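Local coordinates for intracellular sulfur oxidation protein DsrF (Allochromatium vinosum, PDB 2HY5), which is of uncertain function but could take part in the oxidation of intracellular sulfur, in a complex with DsrE and DsrH, at residues Lys7-Asn12 against Asp38-Phe43. Numbering follows the deposited sequence.
Sequences KFMYLN and DVCVLF
Strands 7-12 and 38-43 run parallel and in register, K7 beside D38 through N12 beside F43, joined by a ladder of five backbone hydrogen bonds. In this ladder F8 and Y10 each use N-H and C=O, bonding D38 O and C40 N, and C40 O and L42 N, while N12 gives its N-H to L42 O; the straightest bond is F8 N to D38 O (2.7 Å, 170° at the hydrogen). F8, Y10, N12, V39, V41 and F43 share one face of the sheet. There the Y10 ring, its CG beside the backbone N (chi1 -72°), leans back toward the start of the neighbouring strand, and its edge meets V39, Y10 CE2 lying 3.4 Å from V39 CG1. The N12 and F43 side chains run alongside each other in the same direction; N12 ND2 sits over one face of the F43 ring, 3.6 Å from CE2, with amide and ring planes 33° apart. N12 also crosses V41 obliquely, its ND2 3.3 Å from V41 CG1. V28 and V29 of helix 21-32 pack on Y10, and A25 on N12.

On the opposite face, L11 and L42 lie side by side, pointing the same way, both with CG anti to the backbone N, L11 CD1 4.0 Å from L42 CD2. M9 CB lies 3.8 Å from C40 SG, while helix 120-129 packs against M9 and L42. The K7 chain, bent at chi2, crosses D38 obliquely and ends over C40. K7 NZ is 3.5 Å from D38 OD1, a long salt bridge with a weak hydrogen bond; NZ is modelled too close to C40, so its place is less sure. With helix 21-32, the pair forms the opening beta-alpha-beta unit of the parallel-sheet alpha/beta fold of this DsrE/DsrF-like protein.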
ATOM      1  N   LYS B   7     -14.613  19.852 -15.900  1.00 14.47           N
ATOM      2  CA  LYS B   7     -13.496  20.281 -15.078  1.00 14.88           C
ATOM      3  C   LYS B   7     -12.909  19.056 -14.384  1.00 11.31           C
ATOM      4  O   LYS B   7     -13.559  18.448 -13.538  1.00 11.27           O
ATOM      5  CB  LYS B   7     -13.982  21.292 -14.035  1.00 23.09           C
ATOM      6  CG  LYS B   7     -12.956  21.580 -12.964  1.00 26.62           C
ATOM      7  CD  LYS B   7     -11.644  21.957 -13.606  1.00 30.49           C
ATOM      8  CE  LYS B   7     -10.515  21.949 -12.612  1.00 32.99           C
ATOM      9  NZ  LYS B   7      -9.249  22.232 -13.317  1.00 34.72           N
ATOM     10  N   PHE B   8     -11.679  18.703 -14.749  1.00 12.48           N
ATOM     11  CA  PHE B   8     -11.000  17.552 -14.166  1.00 11.31           C
ATOM     12  C   PHE B   8      -9.875  17.952 -13.223  1.00  9.73           C
ATOM     13  O   PHE B   8      -9.042  18.793 -13.566  1.00  9.98           O
ATOM     14  CB  PHE B   8     -10.406  16.662 -15.262  1.00 14.02           C
ATOM     15  CG  PHE B   8     -11.423  15.867 -16.030  1.00 16.32           C
ATOM     16  CD1 PHE B   8     -11.053  15.179 -17.182  1.00 19.31           C
ATOM     17  CD2 PHE B   8     -12.742  15.783 -15.596  1.00 19.21           C
ATOM     18  CE1 PHE B   8     -11.980  14.420 -17.891  1.00 20.35           C
ATOM     19  CE2 PHE B   8     -13.678  15.025 -16.300  1.00 19.72           C
ATOM     20  CZ  PHE B   8     -13.296  14.344 -17.447  1.00 19.60           C
ATOM     21  N   MET B   9      -9.853  17.348 -12.040  1.00  9.96           N
ATOM     22  CA  MET B   9      -8.796  17.612 -11.066  1.00 10.05           C
ATOM     23  C   MET B   9      -7.968  16.351 -10.886  1.00  9.45           C
ATOM     24  O   MET B   9      -8.511  15.256 -10.771  1.00  8.79           O
ATOM     25  CB  MET B   9      -9.366  18.010  -9.695  1.00 13.30           C
ATOM     26  CG  MET B   9      -8.285  18.106  -8.607  1.00 16.41           C
ATOM     27  SD  MET B   9      -8.868  18.483  -6.937  1.00 16.92           S
ATOM     28  CE  MET B   9      -9.113  20.220  -7.075  1.00 20.90           C
ATOM     29  N   TYR B  10      -6.650  16.511 -10.876  1.00 10.51           N
ATOM     30  CA  TYR B  10      -5.735  15.397 -10.665  1.00 10.66           C
ATOM     31  C   TYR B  10      -5.157  15.628  -9.281  1.00 10.41           C
ATOM     32  O   TYR B  10      -4.351  16.533  -9.090  1.00 13.00           O
ATOM     33  CB  TYR B  10      -4.632  15.417 -11.720  1.00 12.18           C
ATOM     34  CG  TYR B  10      -5.133  15.023 -13.086  1.00 14.85           C
ATOM     35  CD1 TYR B  10      -5.185  13.683 -13.464  1.00 15.93           C
ATOM     36  CD2 TYR B  10      -5.590  15.983 -13.991  1.00 15.52           C
ATOM     37  CE1 TYR B  10      -5.678  13.304 -14.708  1.00 18.07           C
ATOM     38  CE2 TYR B  10      -6.088  15.612 -15.241  1.00 17.22           C
ATOM     39  CZ  TYR B  10      -6.127  14.269 -15.590  1.00 18.08           C
ATOM     40  OH  TYR B  10      -6.617  13.885 -16.819  1.00 22.85           O
ATOM     41  N   LEU B  11      -5.591  14.817  -8.322  1.00  9.38           N
ATOM     42  CA  LEU B  11      -5.158  14.941  -6.934  1.00  9.32           C
ATOM     43  C   LEU B  11      -3.949  14.077  -6.600  1.00 10.24           C
ATOM     44  O   LEU B  11      -4.070  12.864  -6.438  1.00  9.96           O
ATOM     45  CB  LEU B  11      -6.318  14.578  -6.006  1.00 13.69           C
ATOM     46  CG  LEU B  11      -6.085  14.626  -4.496  1.00 14.01           C
ATOM     47  CD1 LEU B  11      -5.724  16.033  -4.070  1.00 16.79           C
ATOM     48  CD2 LEU B  11      -7.345  14.157  -3.783  1.00 17.61           C
ATOM     49  N   ASN B  12      -2.789  14.721  -6.490  1.00  8.04           N
ATOM     50  CA  ASN B  12      -1.534  14.046  -6.169  1.00  8.26           C
ATOM     51  C   ASN B  12      -1.187  14.226  -4.697  1.00  6.93           C
ATOM     52  O   ASN B  12      -0.950  15.342  -4.248  1.00  8.03           O
ATOM     53  CB  ASN B  12      -0.411  14.611  -7.036  1.00  9.22           C
ATOM     54  CG  ASN B  12      -0.552  14.221  -8.486  1.00 14.39           C
ATOM     55  OD1 ASN B  12      -0.680  13.040  -8.809  1.00 16.34           O
ATOM     56  ND2 ASN B  12      -0.528  15.209  -9.371  1.00 16.34           N
ATOM     57  N   ASP B  38     -11.071  20.998 -19.173  1.00 16.96           N
ATOM     58  CA  ASP B  38     -10.524  22.009 -18.272  1.00 17.07           C
ATOM     59  C   ASP B  38      -9.798  21.196 -17.212  1.00 16.47           C
ATOM     60  O   ASP B  38     -10.429  20.436 -16.480  1.00 17.13           O
ATOM     61  CB  ASP B  38     -11.648  22.818 -17.627  1.00 26.67           C
ATOM     62  CG  ASP B  38     -11.142  24.057 -16.916  1.00 30.49           C
ATOM     63  OD1 ASP B  38     -10.126  23.961 -16.196  1.00 33.17           O
ATOM     64  OD2 ASP B  38     -11.768  25.127 -17.071  1.00 33.80           O
ATOM     65  N   VAL B  39      -8.482  21.359 -17.123  1.00 15.73           N
ATOM     66  CA  VAL B  39      -7.692  20.579 -16.177  1.00 14.02           C
ATOM     67  C   VAL B  39      -6.883  21.354 -15.144  1.00 13.43           C
ATOM     68  O   VAL B  39      -6.371  22.433 -15.409  1.00 12.77           O
ATOM     69  CB  VAL B  39      -6.698  19.668 -16.942  1.00 17.49           C
ATOM     70  CG1 VAL B  39      -5.821  18.896 -15.965  1.00 18.87           C
ATOM     71  CG2 VAL B  39      -7.460  18.721 -17.853  1.00 16.22           C
ATOM     72  N   CYS B  40      -6.781  20.786 -13.949  1.00 13.80           N
ATOM     73  CA  CYS B  40      -5.959  21.379 -12.909  1.00 12.32           C
ATOM     74  C   CYS B  40      -5.291  20.225 -12.184  1.00 10.44           C
ATOM     75  O   CYS B  40      -5.880  19.155 -12.009  1.00  9.08           O
ATOM     76  CB  CYS B  40      -6.776  22.240 -11.938  1.00 18.68           C
ATOM     77  SG  CYS B  40      -7.970  21.382 -10.916  1.00 26.02           S
ATOM     78  N   VAL B  41      -4.042  20.433 -11.797  1.00  8.05           N
ATOM     79  CA  VAL B  41      -3.289  19.407 -11.099  1.00  8.07           C
ATOM     80  C   VAL B  41      -2.952  19.974  -9.736  1.00  7.50           C
ATOM     81  O   VAL B  41      -2.345  21.032  -9.640  1.00  9.38           O
ATOM     82  CB  VAL B  41      -1.992  19.070 -11.849  1.00  9.11           C
ATOM     83  CG1 VAL B  41      -1.281  17.913 -11.165  1.00 10.82           C
ATOM     84  CG2 VAL B  41      -2.309  18.726 -13.290  1.00 11.66           C
ATOM     85  N   LEU B  42      -3.369  19.275  -8.688  1.00  6.98           N
ATOM     86  CA  LEU B  42      -3.120  19.726  -7.327  1.00  7.33           C
ATOM     87  C   LEU B  42      -2.176  18.799  -6.591  1.00  7.54           C
ATOM     88  O   LEU B  42      -2.337  17.579  -6.620  1.00  8.10           O
ATOM     89  CB  LEU B  42      -4.440  19.810  -6.549  1.00 13.14           C
ATOM     90  CG  LEU B  42      -4.345  20.096  -5.044  1.00 15.31           C
ATOM     91  CD1 LEU B  42      -3.751  21.479  -4.814  1.00 14.72           C
ATOM     92  CD2 LEU B  42      -5.732  20.004  -4.418  1.00 17.29           C
ATOM     93  N   PHE B  43      -1.185  19.385  -5.935  1.00  7.90           N
ATOM     94  CA  PHE B  43      -0.230  18.618  -5.157  1.00  9.09           C
ATOM     95  C   PHE B  43      -0.510  18.977  -3.714  1.00  8.04           C
ATOM     96  O   PHE B  43      -0.398  20.135  -3.315  1.00  9.16           O
ATOM     97  CB  PHE B  43       1.206  18.973  -5.549  1.00  6.92           C
ATOM     98  CG  PHE B  43       1.543  18.608  -6.967  1.00  7.79           C
ATOM     99  CD1 PHE B  43       1.189  19.445  -8.018  1.00  8.27           C
ATOM    100  CD2 PHE B  43       2.175  17.400  -7.253  1.00  8.29           C
ATOM    101  CE1 PHE B  43       1.455  19.087  -9.339  1.00 11.96           C
ATOM    102  CE2 PHE B  43       2.444  17.032  -8.568  1.00 10.80           C
ATOM    103  CZ  PHE B  43       2.084  17.877  -9.615  1.00  8.18           C
TER